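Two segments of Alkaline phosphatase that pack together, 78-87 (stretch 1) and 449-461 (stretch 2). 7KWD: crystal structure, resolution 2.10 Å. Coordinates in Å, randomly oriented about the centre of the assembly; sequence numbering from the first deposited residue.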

# COMPACT_ATOMS: atom_id res chain seq x y z
N TYR A 78 -3.77 17.74 -7.23
CA TYR A 78 -3.55 18.58 -6.07
C TYR A 78 -2.46 18.01 -5.19
O TYR A 78 -2.10 16.84 -5.31
CB TYR A 78 -4.86 18.72 -5.29
CG TYR A 78 -5.81 19.64 -6.00
CD1 TYR A 78 -6.79 19.15 -6.82
CD2 TYR A 78 -5.67 21.00 -5.88
CE1 TYR A 78 -7.64 20.01 -7.50
CE2 TYR A 78 -6.50 21.85 -6.55
CZ TYR A 78 -7.49 21.37 -7.35
OH TYR A 78 -8.32 22.26 -8.00
N PRO A 79 -1.88 18.83 -4.31
CA PRO A 79 -0.74 18.36 -3.51
C PRO A 79 -1.13 17.16 -2.67
O PRO A 79 -2.11 17.21 -1.91
CB PRO A 79 -0.39 19.57 -2.64
CG PRO A 79 -0.92 20.74 -3.38
CD PRO A 79 -2.20 20.24 -4.01
N ASN A 80 -0.35 16.09 -2.79
CA ASN A 80 -0.59 14.97 -1.89
C ASN A 80 0.73 14.26 -1.61
O ASN A 80 1.73 14.41 -2.32
CB ASN A 80 -1.64 13.97 -2.42
CG ASN A 80 -1.26 13.34 -3.74
OD1 ASN A 80 -0.75 12.20 -3.80
ND2 ASN A 80 -1.56 14.05 -4.82
N GLY A 81 0.71 13.57 -0.49
CA GLY A 81 1.85 12.83 -0.02
C GLY A 81 1.37 11.71 0.90
O GLY A 81 0.29 11.16 0.74
N LEU A 82 2.23 11.42 1.87
CA LEU A 82 2.14 10.20 2.64
C LEU A 82 2.35 10.54 4.10
O LEU A 82 3.21 11.37 4.43
CB LEU A 82 3.22 9.21 2.21
CG LEU A 82 3.14 8.61 0.81
CD1 LEU A 82 4.36 7.69 0.56
CD2 LEU A 82 1.84 7.89 0.63
N ILE A 83 1.59 9.88 4.98
CA ILE A 83 1.87 9.98 6.41
C ILE A 83 2.30 8.63 6.97
O ILE A 83 1.74 7.58 6.63
CB ILE A 83 0.67 10.52 7.20
CG1 ILE A 83 -0.61 9.76 6.86
CG2 ILE A 83 0.50 12.04 6.98
CD1 ILE A 83 -1.66 10.00 7.90
N ASN A 84 3.28 8.68 7.89
CA ASN A 84 3.56 7.55 8.77
C ASN A 84 2.52 7.50 9.89
O ASN A 84 2.14 8.54 10.46
CB ASN A 84 4.98 7.67 9.35
CG ASN A 84 6.03 7.05 8.46
OD1 ASN A 84 5.79 6.04 7.78
ND2 ASN A 84 7.20 7.66 8.43
N THR A 85 2.03 6.29 10.19
CA THR A 85 0.90 6.14 11.09
C THR A 85 1.27 5.49 12.42
O THR A 85 0.38 5.31 13.26
CB THR A 85 -0.18 5.30 10.43
OG1 THR A 85 0.39 4.02 10.09
CG2 THR A 85 -0.67 5.99 9.19
N TYR A 86 2.51 5.10 12.60
CA TYR A 86 2.87 4.42 13.84
C TYR A 86 2.56 5.27 15.07
O TYR A 86 2.65 6.50 15.06
CB TYR A 86 4.33 4.01 13.84
CG TYR A 86 5.36 5.06 13.54
CD1 TYR A 86 5.89 5.86 14.54
CD2 TYR A 86 5.89 5.18 12.26
CE1 TYR A 86 6.90 6.79 14.26
CE2 TYR A 86 6.87 6.08 11.98
CZ TYR A 86 7.37 6.89 12.98
OH TYR A 86 8.36 7.79 12.69
N SER A 87 2.16 4.59 16.14
CA SER A 87 1.87 5.25 17.40
C SER A 87 3.13 5.22 18.27
O SER A 87 4.21 4.85 17.81
CB SER A 87 0.68 4.56 18.08
OG SER A 87 0.96 3.20 18.27
N PHE A 449 2.61 25.13 -4.80
CA PHE A 449 4.03 24.91 -4.52
C PHE A 449 4.28 24.11 -3.25
O PHE A 449 5.43 23.96 -2.83
CB PHE A 449 4.75 26.25 -4.48
CG PHE A 449 4.75 26.97 -5.81
CD1 PHE A 449 4.71 26.24 -7.01
CD2 PHE A 449 4.76 28.35 -5.87
CE1 PHE A 449 4.69 26.88 -8.24
CE2 PHE A 449 4.75 29.01 -7.10
CZ PHE A 449 4.71 28.27 -8.29
N VAL A 450 3.24 23.54 -2.65
CA VAL A 450 3.40 22.71 -1.46
C VAL A 450 3.85 21.31 -1.86
O VAL A 450 3.15 20.60 -2.58
CB VAL A 450 2.10 22.66 -0.65
CG1 VAL A 450 2.28 21.72 0.55
CG2 VAL A 450 1.70 24.05 -0.23
N ASN A 451 5.02 20.89 -1.36
CA ASN A 451 5.58 19.57 -1.63
C ASN A 451 5.59 18.79 -0.33
O ASN A 451 6.44 19.05 0.53
CB ASN A 451 7.01 19.66 -2.16
CG ASN A 451 7.07 19.79 -3.65
OD1 ASN A 451 6.45 20.70 -4.22
ND2 ASN A 451 7.85 18.92 -4.30
N LEU A 452 4.66 17.83 -0.18
CA LEU A 452 4.51 17.15 1.11
C LEU A 452 5.58 16.08 1.31
O LEU A 452 6.26 16.06 2.34
CB LEU A 452 3.14 16.50 1.21
CG LEU A 452 2.02 17.53 1.31
CD1 LEU A 452 0.69 16.93 1.17
CD2 LEU A 452 2.11 18.27 2.63
N GLY A 453 5.72 15.19 0.35
CA GLY A 453 6.51 14.02 0.59
C GLY A 453 5.93 13.17 1.71
O GLY A 453 4.71 13.11 1.93
N LEU A 454 6.84 12.48 2.41
CA LEU A 454 6.50 11.57 3.49
C LEU A 454 6.66 12.34 4.78
O LEU A 454 7.77 12.73 5.12
CB LEU A 454 7.39 10.33 3.51
CG LEU A 454 7.22 9.45 4.75
CD1 LEU A 454 5.84 8.80 4.81
CD2 LEU A 454 8.28 8.39 4.81
N VAL A 455 5.54 12.56 5.49
CA VAL A 455 5.54 13.29 6.74
C VAL A 455 5.02 12.37 7.82
O VAL A 455 4.51 11.29 7.56
CB VAL A 455 4.71 14.58 6.70
CG1 VAL A 455 5.19 15.50 5.59
CG2 VAL A 455 3.23 14.27 6.58
N ASP A 456 5.13 12.83 9.05
CA ASP A 456 4.59 12.07 10.17
C ASP A 456 3.13 12.43 10.35
O ASP A 456 2.70 13.54 10.03
CB ASP A 456 5.37 12.35 11.45
CG ASP A 456 5.01 11.40 12.56
OD1 ASP A 456 5.29 10.19 12.41
OD2 ASP A 456 4.42 11.86 13.56
N ASN A 457 2.34 11.48 10.87
CA ASN A 457 0.92 11.80 11.02
C ASN A 457 0.73 13.01 11.95
O ASN A 457 -0.24 13.77 11.78
CB ASN A 457 0.12 10.57 11.46
CG ASN A 457 0.59 9.91 12.76
OD1 ASN A 457 1.56 10.31 13.41
ND2 ASN A 457 -0.12 8.86 13.13
N THR A 458 1.67 13.25 12.86
CA THR A 458 1.52 14.42 13.73
C THR A 458 1.60 15.72 12.94
O THR A 458 1.21 16.77 13.44
CB THR A 458 2.60 14.48 14.81
OG1 THR A 458 3.91 14.34 14.23
CG2 THR A 458 2.36 13.36 15.82
N HIS A 459 2.10 15.67 11.71
CA HIS A 459 2.18 16.91 10.95
C HIS A 459 0.81 17.42 10.55
O HIS A 459 0.64 18.61 10.26
CB HIS A 459 3.04 16.74 9.73
CG HIS A 459 3.45 18.03 9.12
ND1 HIS A 459 4.15 18.99 9.83
CD2 HIS A 459 3.19 18.56 7.91
CE1 HIS A 459 4.34 20.04 9.05
NE2 HIS A 459 3.78 19.80 7.88
N VAL A 460 -0.20 16.53 10.52
CA VAL A 460 -1.53 17.00 10.21
C VAL A 460 -1.97 18.04 11.24
O VAL A 460 -2.60 19.05 10.89
CB VAL A 460 -2.51 15.83 10.10
CG1 VAL A 460 -3.89 16.40 10.09
CG2 VAL A 460 -2.17 15.02 8.85
N PHE A 461 -1.59 17.83 12.50
CA PHE A 461 -1.84 18.84 13.53
C PHE A 461 -1.22 20.19 13.18
O PHE A 461 -1.87 21.23 13.26
CB PHE A 461 -1.30 18.35 14.86
CG PHE A 461 -1.50 19.31 16.01
CD1 PHE A 461 -2.75 19.48 16.57
CD2 PHE A 461 -0.42 20.03 16.51
CE1 PHE A 461 -2.94 20.35 17.64
CE2 PHE A 461 -0.60 20.91 17.56
CZ PHE A 461 -1.86 21.06 18.13
O HOH W 1 4.44 14.35 -2.08
O HOH W 2 2.76 17.50 -2.13
O HOH W 3 7.34 9.67 10.63
O HOH W 4 -0.63 6.88 15.52

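The contact begins at Pro79, whose CB-to-CB distance from Val450 is 4.4 Å; both CA-to-CB bonds point toward the opposing stretch, so the two apolar side chains meet directly. Asn80 turns its side chain away, and its ND2 donates to Tyr78 O at 2.9 Å within its own segment. Its carbonyl is joined to stretch 2 through solvent: water 1 donates to Asn80 O (2.7 Å) and accepts from Gly453 N (2.9 Å), while water 2 donates to Asn80 O (3.3 Å) and Val450 O (3.2 Å) and accepts from Leu452 N (2.7 Å). Water thus bridges the backbones where they do not yet bond directly.

At Gly81 the chains close in, with Leu452 CD1 lying 3.7 Å from Gly81 N. An ideal CB on Gly81 would sit 2.3 Å from Gly453 O and 2.8 Å from Leu452 CB, both clashes, so the absence of a side chain permits this approach. Gly81 CA also makes a CA-H...O contact with Gly453 O at 3.5 Å.

From Leu82 to Asn84 the pairing is parallel, in register with Leu454 to Asp456. Leu82 N donates to Gly453 O (3.0 Å, 161°), and Leu82 O accepts from Val455 N (2.8 Å, 172°). Leu82 therefore bonds to the residues before and after its partner Leu454, the alternation expected of parallel strands. The partners' side chains share one face of the sheet, where Leu82 CB and Leu454 CD1 are 3.7 Å apart.

Ile83 projects to the other face with Val455, their CG2 atoms 3.5 Å apart. Its CG2 also lies 4.4 Å from Val460 CG2, extending the apolar contact to the helix. On the backbone, Ile83 CA approaches Val455 O at 3.2 Å, with an angle of 150° at the hydrogen.

Asn84 N donates to the same Val455 O (2.9 Å, 159°). Asn84 O accepts from Asn457 N at 3.0 Å, but the 130° angle makes this bond weak. On the face shared with Leu82, Asn84 ND2 donates to water 3 (3.0 Å), which donates in turn to Asp456 OD1 (2.8 Å). Asp456 OD2 meanwhile accepts from Thr458 N at 3.2 Å, a capping bond at the turn leading into the helix.

Thr85 points its side chain away; water 4 links its backbone to stretch 2, donating to Thr85 O (2.9 Å) and accepting from Asn457 ND2 (3.1 Å). Tyr86 starts sideways, yet its end comes nearer, bringing OH within 3.0 Å of water 3 and completing the solvent-mediated link to Asp456.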